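Local coordinates for protein poly-gamma-glutamate hydrolase (Bacillus phage phiNIT1, PDB 3A9L) that hydrolyses the gamma-glutamyl linkages of bacterial poly-gamma-glutamate as a zinc-dependent peptidase, at residues P39-E45 against F102-K106; T49-Y53 against Y64-G68. One frame throughout, in Å; residues are numbered along the deposited sequence.

Contact 1. Residues P39-E45 against F102-K106; sequences PHAGGIE and FHGYK. With ZN (zinc ion), chain C.
Glu45 and Gly104 bring the two backbones within 5.0 Å, CA to CA, where the chain that leaves strand 34-42 through a type II' turn from Ala41 to Ile44 comes back beside the end of strand 98-105. That turn, bracketed by the hydrogen bond from Glu45 N to His40 O, sets two zinc ligands of one segment facing the third on the other. His40 ND1 binds the zinc at 2.2 Å and His103 ND1 at 2.1 Å, while Glu45 chelates it unevenly, OE1 at 2.3 Å and OE2 at 2.5 Å. The two ND1 atoms come close because they share the metal; the rings stand oblique, their planes at 75°. Glu45 reaches the ion with its chain extended beyond CG, and Gly104, lacking a side chain, leaves room for Glu45 CB beside its backbone. Gly104 N then donates to Glu45 OE1 at 2.7 Å, nearly straight at 174° but from 52° above the carboxylate plane. A water on the zinc donates to Gly104 O at 3.0 Å. Pro39 CG sits over the centre of the His40 ring, 3.7 Å above it, and also touches His103 CE1. At the far side of the imidazole, His40 NE2 is hydrogen-bonded to Val79 O, which, together with the zinc on ND1, fixes the rotation of the ring. Two histidines, a bidentate glutamate and a water, joined by one further atom from outside the two segments, surround the zinc, consistent with the metallo-exopeptidase clan of this family; the metal would probably polarise that water.

Contact 2. Residues T49-Y53 against Y64-G68; sequences TELIY and YLFQG
Thr49, Ile52 and Tyr53 of helix 48-59 lie against Leu65 and Gln67 of strand 62-68, the helix and second strand of a beta-alpha-beta unit that starts with strand 34-42. The axes of the two segments run nearly antiparallel (168°) and pass 9.7 Å apart, as expected for a helix on the face of a sheet that its own strands build. Leu65 carries most of the apolar contact. Its CB points toward the helix, and with CG anti to the carbonyl carbon (chi1 -60°) the side chain forks among three helix residues. One branch, CD1, arrives at the edge of the Tyr53 ring, close to the ring plane and 3.3 Å from Tyr53 CE1, and lies 3.9 Å from Thr49 CG2. The other branch, CD2, meets Ile52 CD1 at 3.5 Å, the Leu65 and Ile52 side chains running past each other in opposite directions. The end of Tyr53 leans toward the strand, and its hydroxyl is hydrogen-bonded to Glu26 of the neighbouring strand 23-29. One polar bond adjoins this apolar patch. Gln67, extended beyond CG, crosses Thr49 at about a right angle, and its amide nitrogen is held by Asn24 OD1, which fixes which way the amide faces. Thr49 OG1 donates to Gln67 OE1 over 2.6 Å, lying in the carbonyl plane on a lone pair with a C=O...donor angle of 138°.

Both contacts are buried, each centre about 7 Å from the centre of the chain, and the centres are about 8 Å apart. They share the central sheet: strands 34-42 and 98-105, neighbours in the sheet, carry contact 1, and strand 34-42 also borders strand 62-68 of contact 2, which is nested along the chain inside the loop that contact 1 closes. Their chemistry differs with place. Contact 1, at the strand ends, is polar and built round a metal; contact 2, where a helix lies on the sheet, is mainly apolar with one side-chain hydrogen bond. They join physically: Thr49 OG1 is also 2.8 Å from Gly42 N, a hydrogen bond, and Phe102 CD1 packs 3.3 Å from Ile52 CG1.

Contact 1. Residues P39-E45 against F102-K106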
ATOM      1  N   PRO A  39      -1.194  -8.279  10.841  1.00 18.71           N
ATOM      2  CA  PRO A  39      -1.352  -7.098  11.693  1.00 19.37           C
ATOM      3  C   PRO A  39      -0.117  -6.834  12.563  1.00 18.99           C
ATOM      4  O   PRO A  39      -0.030  -5.785  13.233  1.00 18.93           O
ATOM      5  CB  PRO A  39      -2.553  -7.456  12.572  1.00 18.47           C
ATOM      6  CG  PRO A  39      -2.554  -8.954  12.665  1.00 20.85           C
ATOM      7  CD  PRO A  39      -1.965  -9.448  11.331  1.00 19.62           C
ATOM      8  N   HIS A  40       0.791  -7.812  12.564  1.00 19.52           N
ATOM      9  CA  HIS A  40       1.992  -7.844  13.424  1.00 19.81           C
ATOM     10  C   HIS A  40       3.298  -7.938  12.600  1.00 19.77           C
ATOM     11  O   HIS A  40       4.224  -8.736  12.901  1.00 19.81           O
ATOM     12  CB  HIS A  40       1.845  -8.949  14.505  1.00 20.25           C
ATOM     13  CG  HIS A  40       0.526  -8.905  15.235  1.00 20.96           C
ATOM     14  ND1 HIS A  40      -0.093 -10.025  15.747  1.00 21.68           N
ATOM     15  CD2 HIS A  40      -0.305  -7.869  15.510  1.00 22.85           C
ATOM     16  CE1 HIS A  40      -1.248  -9.692  16.291  1.00 18.69           C
ATOM     17  NE2 HIS A  40      -1.405  -8.387  16.150  1.00 22.37           N
ATOM     18  N   ALA A  41       3.377  -7.106  11.555  1.00 19.45           N
ATOM     19  CA  ALA A  41       4.521  -7.127  10.639  1.00 19.27           C
ATOM     20  C   ALA A  41       5.673  -6.190  11.056  1.00 19.55           C
ATOM     21  O   ALA A  41       5.639  -5.608  12.130  1.00 18.94           O
ATOM     22  CB  ALA A  41       4.073  -6.833   9.215  1.00 17.89           C
ATOM     23  N   GLY A  42       6.690  -6.082  10.197  1.00 19.94           N
ATOM     24  CA  GLY A  42       7.918  -5.344  10.522  1.00 20.34           C
ATOM     25  C   GLY A  42       8.546  -6.039  11.705  1.00 21.15           C
ATOM     26  O   GLY A  42       8.622  -7.262  11.717  1.00 21.04           O
ATOM     27  N   GLY A  43       8.963  -5.249  12.692  1.00 21.79           N
ATOM     28  CA  GLY A  43       9.551  -5.714  13.959  1.00 22.51           C
ATOM     29  C   GLY A  43       8.638  -6.340  15.027  1.00 22.74           C
ATOM     30  O   GLY A  43       9.134  -6.993  15.944  1.00 22.63           O
ATOM     31  N   ILE A  44       7.314  -6.174  14.930  1.00 23.21           N
ATOM     32  CA  ILE A  44       6.394  -6.790  15.931  1.00 23.14           C
ATOM     33  C   ILE A  44       6.538  -8.333  15.971  1.00 23.67           C
ATOM     34  O   ILE A  44       6.806  -8.933  17.044  1.00 22.91           O
ATOM     35  CB  ILE A  44       4.901  -6.368  15.739  1.00 23.00           C
ATOM     36  CG1 ILE A  44       4.766  -4.866  15.468  1.00 22.47           C
ATOM     37  CG2 ILE A  44       4.045  -6.795  16.955  1.00 23.68           C
ATOM     38  CD1 ILE A  44       3.451  -4.447  14.805  1.00 18.30           C
ATOM     39  N   GLU A  45       6.347  -8.981  14.821  1.00 22.58           N
ATOM     40  CA  GLU A  45       6.652 -10.403  14.676  1.00 22.07           C
ATOM     41  C   GLU A  45       7.542 -10.630  13.464  1.00 21.97           C
ATOM     42  O   GLU A  45       7.035 -10.751  12.318  1.00 21.71           O
ATOM     43  CB  GLU A  45       5.380 -11.232  14.571  1.00 21.56           C
ATOM     44  CG  GLU A  45       4.768 -11.441  15.958  1.00 21.32           C
ATOM     45  CD  GLU A  45       3.275 -11.622  15.951  1.00 20.70           C
ATOM     46  OE1 GLU A  45       2.711 -12.086  14.938  1.00 22.05           O
ATOM     47  OE2 GLU A  45       2.651 -11.332  17.005  1.00 22.16           O
ATOM     48  N   PHE A 102      -0.486 -14.009   8.628  1.00 17.66           N
ATOM     49  CA  PHE A 102       0.800 -14.567   9.032  1.00 18.88           C
ATOM     50  C   PHE A 102       1.277 -13.997  10.380  1.00 18.90           C
ATOM     51  O   PHE A 102       1.431 -12.789  10.532  1.00 19.31           O
ATOM     52  CB  PHE A 102       1.861 -14.327   7.953  1.00 18.79           C
ATOM     53  CG  PHE A 102       1.542 -14.972   6.624  1.00 20.62           C
ATOM     54  CD1 PHE A 102       0.653 -14.369   5.722  1.00 24.09           C
ATOM     55  CD2 PHE A 102       2.117 -16.182   6.284  1.00 24.18           C
ATOM     56  CE1 PHE A 102       0.351 -14.977   4.476  1.00 22.98           C
ATOM     57  CE2 PHE A 102       1.842 -16.786   5.046  1.00 24.59           C
ATOM     58  CZ  PHE A 102       0.943 -16.189   4.159  1.00 23.48           C
ATOM     59  N   HIS A 103       1.572 -14.895  11.318  1.00 19.59           N
ATOM     60  CA  HIS A 103       1.892 -14.534  12.709  1.00 19.15           C
ATOM     61  C   HIS A 103       3.148 -15.148  13.216  1.00 18.69           C
ATOM     62  O   HIS A 103       3.625 -16.174  12.707  1.00 19.04           O
ATOM     63  CB  HIS A 103       0.747 -14.904  13.650  1.00 18.61           C
ATOM     64  CG  HIS A 103      -0.436 -13.995  13.530  1.00 17.08           C
ATOM     65  ND1 HIS A 103      -0.602 -12.892  14.332  1.00 16.51           N
ATOM     66  CD2 HIS A 103      -1.498 -14.015  12.685  1.00 14.14           C
ATOM     67  CE1 HIS A 103      -1.716 -12.269  13.988  1.00 19.86           C
ATOM     68  NE2 HIS A 103      -2.280 -12.934  12.997  1.00 16.90           N
ATOM     69  N   GLY A 104       3.717 -14.505  14.230  1.00 19.70           N
ATOM     70  CA  GLY A 104       4.909 -15.061  14.889  1.00 19.89           C
ATOM     71  C   GLY A 104       4.637 -15.381  16.360  1.00 21.21           C
ATOM     72  O   GLY A 104       4.061 -14.565  17.075  1.00 20.26           O
ATOM     73  N   TYR A 105       5.023 -16.569  16.820  1.00 22.57           N
ATOM     74  CA  TYR A 105       4.876 -16.854  18.252  1.00 23.57           C
ATOM     75  C   TYR A 105       6.236 -17.258  18.795  1.00 24.04           C
ATOM     76  O   TYR A 105       7.100 -17.676  18.024  1.00 24.10           O
ATOM     77  CB  TYR A 105       3.747 -17.890  18.544  1.00 23.45           C
ATOM     78  CG  TYR A 105       4.105 -19.331  18.245  1.00 22.80           C
ATOM     79  CD1 TYR A 105       4.685 -20.144  19.222  1.00 23.03           C
ATOM     80  CD2 TYR A 105       3.869 -19.888  16.979  1.00 25.03           C
ATOM     81  CE1 TYR A 105       5.026 -21.483  18.941  1.00 25.66           C
ATOM     82  CE2 TYR A 105       4.197 -21.228  16.694  1.00 23.37           C
ATOM     83  CZ  TYR A 105       4.772 -22.013  17.678  1.00 23.02           C
ATOM     84  OH  TYR A 105       5.105 -23.320  17.397  1.00 22.14           O
ATOM     85  N   LYS A 106       6.430 -17.093  20.106  1.00 25.10           N
ATOM     86  CA  LYS A 106       7.702 -17.370  20.754  1.00 25.53           C
ATOM     87  C   LYS A 106       7.922 -18.862  21.007  1.00 25.91           C
ATOM     88  O   LYS A 106       7.171 -19.528  21.733  1.00 24.29           O
ATOM     89  CB  LYS A 106       7.833 -16.572  22.063  1.00 25.95           C
ATOM     90  CG  LYS A 106       9.286 -16.331  22.523  1.00 27.22           C
ATOM     91  CD  LYS A 106       9.385 -15.013  23.293  1.00 28.96           C
ATOM     92  CE  LYS A 106      10.809 -14.513  23.406  1.00 30.55           C
ATOM     93  NZ  LYS A 106      11.678 -15.479  24.128  1.00 33.82           N
TER
HETATM   94 ZN    ZN C 251       0.595 -12.101  15.860  1.00 32.14          ZN
HETATM   95  O   HOH W   1       1.092 -14.075  16.879  1.00 34.48           O

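Contact 2. Residues T49-Y53 against Y64-G68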
ATOM      1  N   THR A  49       6.657  -9.795   7.371  1.00 19.85           N
ATOM      2  CA  THR A  49       6.767  -8.893   6.220  1.00 19.61           C
ATOM      3  C   THR A  49       7.365  -9.583   5.011  1.00 20.18           C
ATOM      4  O   THR A  49       6.807  -9.502   3.921  1.00 20.70           O
ATOM      5  CB  THR A  49       7.641  -7.657   6.553  1.00 19.14           C
ATOM      6  OG1 THR A  49       6.945  -6.821   7.468  1.00 18.24           O
ATOM      7  CG2 THR A  49       7.965  -6.842   5.293  1.00 18.68           C
ATOM      8  N   GLU A  50       8.477 -10.297   5.224  1.00 21.55           N
ATOM      9  CA  GLU A  50       9.291 -10.844   4.110  1.00 20.56           C
ATOM     10  C   GLU A  50       8.598 -12.058   3.517  1.00 20.60           C
ATOM     11  O   GLU A  50       8.622 -12.273   2.304  1.00 18.95           O
ATOM     12  CB  GLU A  50      10.705 -11.208   4.587  1.00 21.34           C
ATOM     13  CG  GLU A  50      11.571  -9.973   5.018  1.00 21.71           C
ATOM     14  CD  GLU A  50      11.256  -9.380   6.392  1.00 22.37           C
ATOM     15  OE1 GLU A  50      10.788 -10.090   7.303  1.00 22.81           O
ATOM     16  OE2 GLU A  50      11.500  -8.154   6.573  1.00 25.23           O
ATOM     17  N   LEU A  51       7.986 -12.854   4.386  1.00 19.65           N
ATOM     18  CA  LEU A  51       7.238 -14.000   3.897  1.00 20.54           C
ATOM     19  C   LEU A  51       6.024 -13.536   3.133  1.00 19.65           C
ATOM     20  O   LEU A  51       5.692 -14.128   2.138  1.00 21.31           O
ATOM     21  CB  LEU A  51       6.867 -14.970   5.026  1.00 19.43           C
ATOM     22  CG  LEU A  51       5.924 -16.121   4.648  1.00 18.68           C
ATOM     23  CD1 LEU A  51       6.584 -17.085   3.619  1.00 23.01           C
ATOM     24  CD2 LEU A  51       5.427 -16.846   5.869  1.00 14.18           C
ATOM     25  N   ILE A  52       5.351 -12.485   3.597  1.00 20.25           N
ATOM     26  CA  ILE A  52       4.169 -12.007   2.868  1.00 19.62           C
ATOM     27  C   ILE A  52       4.568 -11.452   1.494  1.00 20.53           C
ATOM     28  O   ILE A  52       3.864 -11.674   0.501  1.00 20.68           O
ATOM     29  CB  ILE A  52       3.366 -11.007   3.677  1.00 19.05           C
ATOM     30  CG1 ILE A  52       2.479 -11.776   4.669  1.00 17.85           C
ATOM     31  CG2 ILE A  52       2.539 -10.098   2.759  1.00 20.00           C
ATOM     32  CD1 ILE A  52       2.076 -10.993   5.857  1.00 18.79           C
ATOM     33  N   TYR A  53       5.692 -10.746   1.448  1.00 21.25           N
ATOM     34  CA  TYR A  53       6.207 -10.193   0.179  1.00 23.28           C
ATOM     35  C   TYR A  53       6.394 -11.271  -0.872  1.00 22.68           C
ATOM     36  O   TYR A  53       5.961 -11.112  -2.018  1.00 23.01           O
ATOM     37  CB  TYR A  53       7.536  -9.498   0.409  1.00 23.92           C
ATOM     38  CG  TYR A  53       7.406  -8.057   0.813  1.00 27.51           C
ATOM     39  CD1 TYR A  53       6.445  -7.650   1.734  1.00 32.63           C
ATOM     40  CD2 TYR A  53       8.247  -7.111   0.285  1.00 31.16           C
ATOM     41  CE1 TYR A  53       6.330  -6.332   2.096  1.00 32.42           C
ATOM     42  CE2 TYR A  53       8.148  -5.790   0.643  1.00 34.33           C
ATOM     43  CZ  TYR A  53       7.185  -5.406   1.545  1.00 32.92           C
ATOM     44  OH  TYR A  53       7.099  -4.084   1.883  1.00 32.73           O
ATOM     45  N   TYR A  64      -1.495  -6.693   2.773  1.00 16.11           N
ATOM     46  CA  TYR A  64      -1.675  -5.646   3.780  1.00 15.78           C
ATOM     47  C   TYR A  64      -0.705  -5.959   4.876  1.00 14.61           C
ATOM     48  O   TYR A  64      -0.621  -7.123   5.257  1.00 15.18           O
ATOM     49  CB  TYR A  64      -3.079  -5.675   4.361  1.00 14.61           C
ATOM     50  CG  TYR A  64      -3.221  -4.778   5.575  1.00 18.60           C
ATOM     51  CD1 TYR A  64      -2.892  -5.249   6.858  1.00 19.20           C
ATOM     52  CD2 TYR A  64      -3.672  -3.483   5.450  1.00 15.38           C
ATOM     53  CE1 TYR A  64      -3.017  -4.458   7.947  1.00 22.03           C
ATOM     54  CE2 TYR A  64      -3.815  -2.677   6.554  1.00 15.64           C
ATOM     55  CZ  TYR A  64      -3.476  -3.166   7.785  1.00 18.00           C
ATOM     56  OH  TYR A  64      -3.580  -2.381   8.885  1.00 19.85           O
ATOM     57  N   LEU A  65      -0.001  -4.938   5.383  1.00 15.02           N
ATOM     58  CA  LEU A  65       0.945  -5.098   6.512  1.00 15.98           C
ATOM     59  C   LEU A  65       0.885  -3.936   7.479  1.00 16.28           C
ATOM     60  O   LEU A  65       1.139  -2.794   7.088  1.00 17.65           O
ATOM     61  CB  LEU A  65       2.377  -5.133   5.988  1.00 15.93           C
ATOM     62  CG  LEU A  65       2.856  -6.170   5.019  1.00 16.25           C
ATOM     63  CD1 LEU A  65       4.240  -5.769   4.617  1.00 19.07           C
ATOM     64  CD2 LEU A  65       2.858  -7.565   5.688  1.00 14.40           C
ATOM     65  N   PHE A  66       0.562  -4.204   8.736  1.00 16.75           N
ATOM     66  CA  PHE A  66       0.701  -3.183   9.792  1.00 17.10           C
ATOM     67  C   PHE A  66       2.023  -3.478  10.437  1.00 18.10           C
ATOM     68  O   PHE A  66       2.184  -4.541  11.045  1.00 18.04           O
ATOM     69  CB  PHE A  66      -0.448  -3.262  10.824  1.00 16.15           C
ATOM     70  CG  PHE A  66      -0.405  -2.178  11.870  1.00 16.45           C
ATOM     71  CD1 PHE A  66       0.315  -2.378  13.064  1.00 18.73           C
ATOM     72  CD2 PHE A  66      -1.100  -0.980  11.704  1.00 16.89           C
ATOM     73  CE1 PHE A  66       0.383  -1.381  14.039  1.00 17.86           C
ATOM     74  CE2 PHE A  66      -1.040   0.013  12.680  1.00 18.87           C
ATOM     75  CZ  PHE A  66      -0.299  -0.193  13.854  1.00 18.96           C
ATOM     76  N   GLN A  67       2.987  -2.567  10.248  1.00 19.52           N
ATOM     77  CA  GLN A  67       4.404  -2.872  10.533  1.00 20.17           C
ATOM     78  C   GLN A  67       4.947  -2.065  11.700  1.00 20.42           C
ATOM     79  O   GLN A  67       4.804  -0.845  11.695  1.00 18.93           O
ATOM     80  CB  GLN A  67       5.273  -2.533   9.302  1.00 21.20           C
ATOM     81  CG  GLN A  67       5.077  -3.412   8.050  1.00 21.53           C
ATOM     82  CD  GLN A  67       6.281  -3.342   7.108  1.00 22.48           C
ATOM     83  OE1 GLN A  67       7.013  -4.314   6.961  1.00 24.68           O
ATOM     84  NE2 GLN A  67       6.529  -2.179   6.537  1.00 20.99           N
ATOM     85  N   GLY A  68       5.578  -2.744  12.673  1.00 20.28           N
ATOM     86  CA  GLY A  68       6.443  -2.071  13.652  1.00 21.23           C
ATOM     87  C   GLY A  68       7.776  -1.643  13.052  1.00 21.84           C
ATOM     88  O   GLY A  68       8.387  -2.395  12.288  1.00 22.08           O
TER